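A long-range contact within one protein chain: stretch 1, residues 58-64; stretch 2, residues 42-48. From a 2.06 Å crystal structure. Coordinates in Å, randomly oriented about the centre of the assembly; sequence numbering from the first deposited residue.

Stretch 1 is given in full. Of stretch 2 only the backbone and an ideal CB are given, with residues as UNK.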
ATOM      1  N   ALA A  58      14.572  -9.307   8.979  1.00 47.29           N
ATOM      2  CA  ALA A  58      15.720  -9.844   8.283  1.00 47.90           C
ATOM      3  C   ALA A  58      15.134 -10.447   7.001  1.00 45.68           C
ATOM      4  O   ALA A  58      14.070 -11.064   7.028  1.00 41.51           O
ATOM      5  CB  ALA A  58      16.395 -10.874   9.118  1.00 48.27           C
ATOM      6  N   VAL A  59      15.801 -10.158   5.896  1.00 43.83           N
ATOM      7  CA  VAL A  59      15.438 -10.639   4.604  1.00 44.15           C
ATOM      8  C   VAL A  59      16.548 -11.595   4.190  1.00 45.10           C
ATOM      9  O   VAL A  59      17.747 -11.236   4.105  1.00 45.24           O
ATOM     10  CB  VAL A  59      15.269  -9.541   3.516  1.00 43.66           C
ATOM     11  CG1 VAL A  59      14.869 -10.200   2.185  1.00 43.82           C
ATOM     12  CG2 VAL A  59      14.171  -8.544   3.861  1.00 42.71           C
ATOM     13  N   LEU A  60      16.142 -12.816   3.933  1.00 44.38           N
ATOM     14  CA  LEU A  60      17.057 -13.853   3.453  1.00 47.63           C
ATOM     15  C   LEU A  60      16.526 -14.419   2.105  1.00 47.47           C
ATOM     16  O   LEU A  60      15.334 -14.503   1.846  1.00 48.73           O
ATOM     17  CB  LEU A  60      17.172 -14.975   4.479  1.00 48.84           C
ATOM     18  CG  LEU A  60      16.980 -14.734   5.977  1.00 52.43           C
ATOM     19  CD1 LEU A  60      16.654 -16.059   6.646  1.00 53.90           C
ATOM     20  CD2 LEU A  60      18.259 -14.185   6.593  1.00 56.71           C
ATOM     21  N   GLN A  61      17.393 -14.819   1.224  1.00 53.06           N
ATOM     22  CA  GLN A  61      16.892 -15.386  -0.032  1.00 55.78           C
ATOM     23  C   GLN A  61      17.256 -16.867  -0.207  1.00 57.10           C
ATOM     24  O   GLN A  61      16.414 -17.633  -0.636  1.00 56.86           O
ATOM     25  CB  GLN A  61      17.294 -14.518  -1.203  1.00 57.88           C
ATOM     26  CG  GLN A  61      16.981 -15.116  -2.570  1.00 59.82           C
ATOM     27  CD  GLN A  61      17.334 -14.168  -3.704  1.00 61.16           C
ATOM     28  OE1 GLN A  61      18.259 -13.360  -3.573  1.00 59.23           O
ATOM     29  NE2 GLN A  61      16.612 -14.275  -4.822  1.00 60.75           N
ATOM     30  N   GLY A  62      18.463 -17.285   0.154  1.00 56.57           N
ATOM     31  CA  GLY A  62      18.695 -18.750   0.226  1.00 61.18           C
ATOM     32  C   GLY A  62      18.963 -19.268   1.628  1.00 61.86           C
ATOM     33  O   GLY A  62      19.822 -20.116   1.835  1.00 61.61           O
ATOM     34  N   GLY A  63      18.263 -18.734   2.613  1.00 60.85           N
ATOM     35  CA  GLY A  63      18.714 -18.897   3.978  1.00 61.58           C
ATOM     36  C   GLY A  63      19.885 -17.991   4.299  1.00 64.81           C
ATOM     37  O   GLY A  63      20.380 -17.997   5.440  1.00 67.71           O
ATOM     38  N   ARG A  64      20.324 -17.194   3.317  1.00 64.94           N
ATOM     39  CA  ARG A  64      21.308 -16.176   3.577  1.00 66.00           C
ATOM     40  C   ARG A  64      20.696 -14.784   3.425  1.00 61.82           C
ATOM     41  O   ARG A  64      19.811 -14.533   2.563  1.00 55.27           O
ATOM     42  CB  ARG A  64      22.581 -16.354   2.738  1.00 69.92           C
ATOM     43  CG  ARG A  64      22.426 -16.451   1.227  1.00 69.74           C
ATOM     44  CD  ARG A  64      23.655 -17.147   0.654  1.00 71.52           C
ATOM     45  NE  ARG A  64      23.488 -17.325  -0.779  1.00 73.58           N
ATOM     46  CZ  ARG A  64      24.049 -18.280  -1.526  1.00 74.40           C
ATOM     47  NH1 ARG A  64      24.886 -19.209  -1.018  1.00 77.49           N
ATOM     48  NH2 ARG A  64      23.776 -18.290  -2.821  1.00 73.74           N
ATOM     49  N   UNK A  42      14.233 -19.879  -8.325  1.00 62.86           N
ATOM     50  CA  UNK A  42      15.391 -20.728  -8.510  1.00 67.40           C
ATOM     51  C   UNK A  42      16.582 -20.281  -7.644  1.00 69.38           C
ATOM     52  O   UNK A  42      17.355 -21.099  -7.220  1.00 68.89           O
ATOM     53  CB  UNK A  42      15.789 -20.739  -9.987  1.00 67.40           C
ATOM     54  N   UNK A  43      16.711 -19.002  -7.335  1.00 71.79           N
ATOM     55  CA  UNK A  43      17.632 -18.633  -6.226  1.00 74.70           C
ATOM     56  C   UNK A  43      16.937 -18.604  -4.815  1.00 71.77           C
ATOM     57  O   UNK A  43      17.173 -17.713  -3.996  1.00 72.63           O
ATOM     58  CB  UNK A  43      18.235 -17.258  -6.519  1.00 74.70           C
ATOM     59  N   UNK A  44      16.088 -19.587  -4.506  1.00 63.81           N
ATOM     60  CA  UNK A  44      15.539 -19.645  -3.144  1.00 56.90           C
ATOM     61  C   UNK A  44      14.218 -18.922  -3.023  1.00 52.83           C
ATOM     62  O   UNK A  44      13.911 -18.017  -3.788  1.00 46.49           O
ATOM     63  CB  UNK A  44      16.534 -19.050  -2.145  1.00 56.90           C
ATOM     64  N   UNK A  45      13.380 -19.376  -2.095  1.00 52.32           N
ATOM     65  CA  UNK A  45      12.237 -18.623  -1.716  1.00 52.22           C
ATOM     66  C   UNK A  45      12.783 -17.415  -0.923  1.00 55.51           C
ATOM     67  O   UNK A  45      14.026 -17.296  -0.673  1.00 57.18           O
ATOM     68  CB  UNK A  45      11.246 -19.468  -0.913  1.00 52.22           C
ATOM     69  N   UNK A  46      11.898 -16.472  -0.594  1.00 51.10           N
ATOM     70  CA  UNK A  46      12.262 -15.346   0.201  1.00 46.80           C
ATOM     71  C   UNK A  46      11.761 -15.568   1.542  1.00 51.89           C
ATOM     72  O   UNK A  46      10.568 -15.893   1.725  1.00 56.96           O
ATOM     73  CB  UNK A  46      11.740 -14.027  -0.373  1.00 46.80           C
ATOM     74  N   UNK A  47      12.679 -15.453   2.504  1.00 52.49           N
ATOM     75  CA  UNK A  47      12.340 -15.574   3.913  1.00 52.61           C
ATOM     76  C   UNK A  47      12.415 -14.215   4.539  1.00 47.21           C
ATOM     77  O   UNK A  47      13.412 -13.497   4.367  1.00 48.13           O
ATOM     78  CB  UNK A  47      13.263 -16.558   4.635  1.00 52.61           C
ATOM     79  N   UNK A  48      11.392 -13.882   5.287  1.00 48.86           N
ATOM     80  CA  UNK A  48      11.333 -12.682   6.101  1.00 52.11           C
ATOM     81  C   UNK A  48      11.165 -13.135   7.538  1.00 53.86           C
ATOM     82  O   UNK A  48      10.257 -13.885   7.820  1.00 56.58           O
ATOM     83  CB  UNK A  48      10.201 -11.750   5.665  1.00 52.11           C
TER

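Parts of two antiparallel strands set the frame: 58-60 and 46-48 run at 164° to each other, and the register puts position 48 beside Val59 and position 47 beside Leu60.

Position 42 comes first, and its ideal CB has nothing of stretch 1 within 5.5 Å. Almost any side chain would do; the deposited residue is Arg42, which makes no contact here.

At position 43 the CB points sideways, 3.8 Å from NE2 of Gln61, whose extended side chain offers an amide at its tip. A short polar residue would suit, among them serine, aspartate and asparagine. It is Asn43, with chi1 in p; its OD1 comes within 2.7 Å of Gln61 NE2, though the angle is too poor for a hydrogen bond.

Position 44 leaves almost no choice. A CB would point toward stretch 1 and sit 2.1 Å from Gln61 O, a clash, and 3.2 Å from Gly62 CA. Phi/psi of 93/151 would also jam it against the preceding carbonyl. Both arguments call for glycine, and Gly44 is deposited; its CA lies 3.3 Å from Gln61 O in a CA-H...O contact.

Position 45 turns its CB away, 5.5 Å from Gln61 O, so stretch 1 hardly constrains it. Tyr45 takes the place, its ring directed off the contact.

At position 46 the CB points sideways, 4.3 Å from Leu60 O, with the methylenes of Gln61 and a methyl of Val59 within reach of a longer side chain. Leucine, isoleucine or methionine could exploit them. Ile46 does so with both branches: CD1 packs 3.5 Å from Gln61 CG, while CG2 lies 4.1 Å from Val59 CG1.

Position 47 pairs with Leu60 through its backbone: its N donates to Leu60 O (2.9 Å) and its O accepts from Leu60 N (2.8 Å). The CB lies on the face of the sheet that carries the Leu60 side chain, 4.0 Å from Leu60 CD1. An aliphatic residue could pack there, but the N of Gly63 offers a donor to a longer side chain with an acceptor, such as glutamine or glutamate. The deposited Gln47, with chi1 m and chi2 p, folds back so that its OE1 accepts a 2.8 Å hydrogen bond from Gly63 N, tying the turn after the strand to its neighbour.

Position 48 faces the same side as Val59, 5.4 Å from Val59 CG2 at its CB. Valine, leucine or isoleucine would fit; Ile48 reaches across with CD1, 3.9 Å from Val59 CG2.

Stretch 2, residues 42-48: RNGYIQI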
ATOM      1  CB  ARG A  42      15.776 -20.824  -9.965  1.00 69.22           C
ATOM      2  CG  ARG A  42      16.171 -22.245 -10.340  1.00 72.64           C
ATOM      3  CD  ARG A  42      16.576 -22.367 -11.809  1.00 76.80           C
ATOM      4  NE  ARG A  42      15.669 -21.583 -12.646  1.00 75.74           N
ATOM      5  CZ  ARG A  42      14.415 -21.923 -12.941  1.00 76.22           C
ATOM      6  NH1 ARG A  42      13.878 -23.073 -12.512  1.00 74.93           N
ATOM      7  NH2 ARG A  42      13.682 -21.099 -13.690  1.00 77.09           N
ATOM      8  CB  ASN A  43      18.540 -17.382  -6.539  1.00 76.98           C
ATOM      9  CG  ASN A  43      17.781 -16.139  -7.070  1.00 78.41           C
ATOM     10  OD1 ASN A  43      16.562 -16.007  -6.941  1.00 75.25           O
ATOM     11  ND2 ASN A  43      18.546 -15.193  -7.662  1.00 80.71           N
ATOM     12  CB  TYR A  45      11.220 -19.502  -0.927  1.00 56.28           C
ATOM     13  CG  TYR A  45      10.746 -20.759  -1.688  1.00 58.67           C
ATOM     14  CD1 TYR A  45      10.316 -20.684  -3.023  1.00 58.12           C
ATOM     15  CD2 TYR A  45      10.742 -22.037  -1.083  1.00 60.04           C
ATOM     16  CE1 TYR A  45       9.921 -21.813  -3.725  1.00 56.86           C
ATOM     17  CE2 TYR A  45      10.326 -23.187  -1.792  1.00 58.55           C
ATOM     18  CZ  TYR A  45       9.912 -23.080  -3.110  1.00 58.45           C
ATOM     19  OH  TYR A  45       9.482 -24.211  -3.834  1.00 54.22           O
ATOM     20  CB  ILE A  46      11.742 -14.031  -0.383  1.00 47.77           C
ATOM     21  CG1 ILE A  46      12.206 -13.837  -1.855  1.00 45.45           C
ATOM     22  CG2 ILE A  46      12.220 -12.829   0.452  1.00 47.38           C
ATOM     23  CD1 ILE A  46      13.729 -13.952  -2.047  1.00 48.21           C
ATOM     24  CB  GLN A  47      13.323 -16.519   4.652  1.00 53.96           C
ATOM     25  CG  GLN A  47      13.521 -17.948   4.116  1.00 56.73           C
ATOM     26  CD  GLN A  47      14.471 -18.075   2.926  1.00 56.39           C
ATOM     27  OE1 GLN A  47      15.676 -17.705   2.968  1.00 55.33           O
ATOM     28  NE2 GLN A  47      13.956 -18.639   1.872  1.00 59.30           N
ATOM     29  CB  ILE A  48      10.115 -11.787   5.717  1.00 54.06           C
ATOM     30  CG1 ILE A  48       9.984 -11.637   4.212  1.00 52.69           C
ATOM     31  CG2 ILE A  48      10.225 -10.420   6.344  1.00 55.77           C
ATOM     32  CD1 ILE A  48      11.095 -10.851   3.539  1.00 51.88           C
TER
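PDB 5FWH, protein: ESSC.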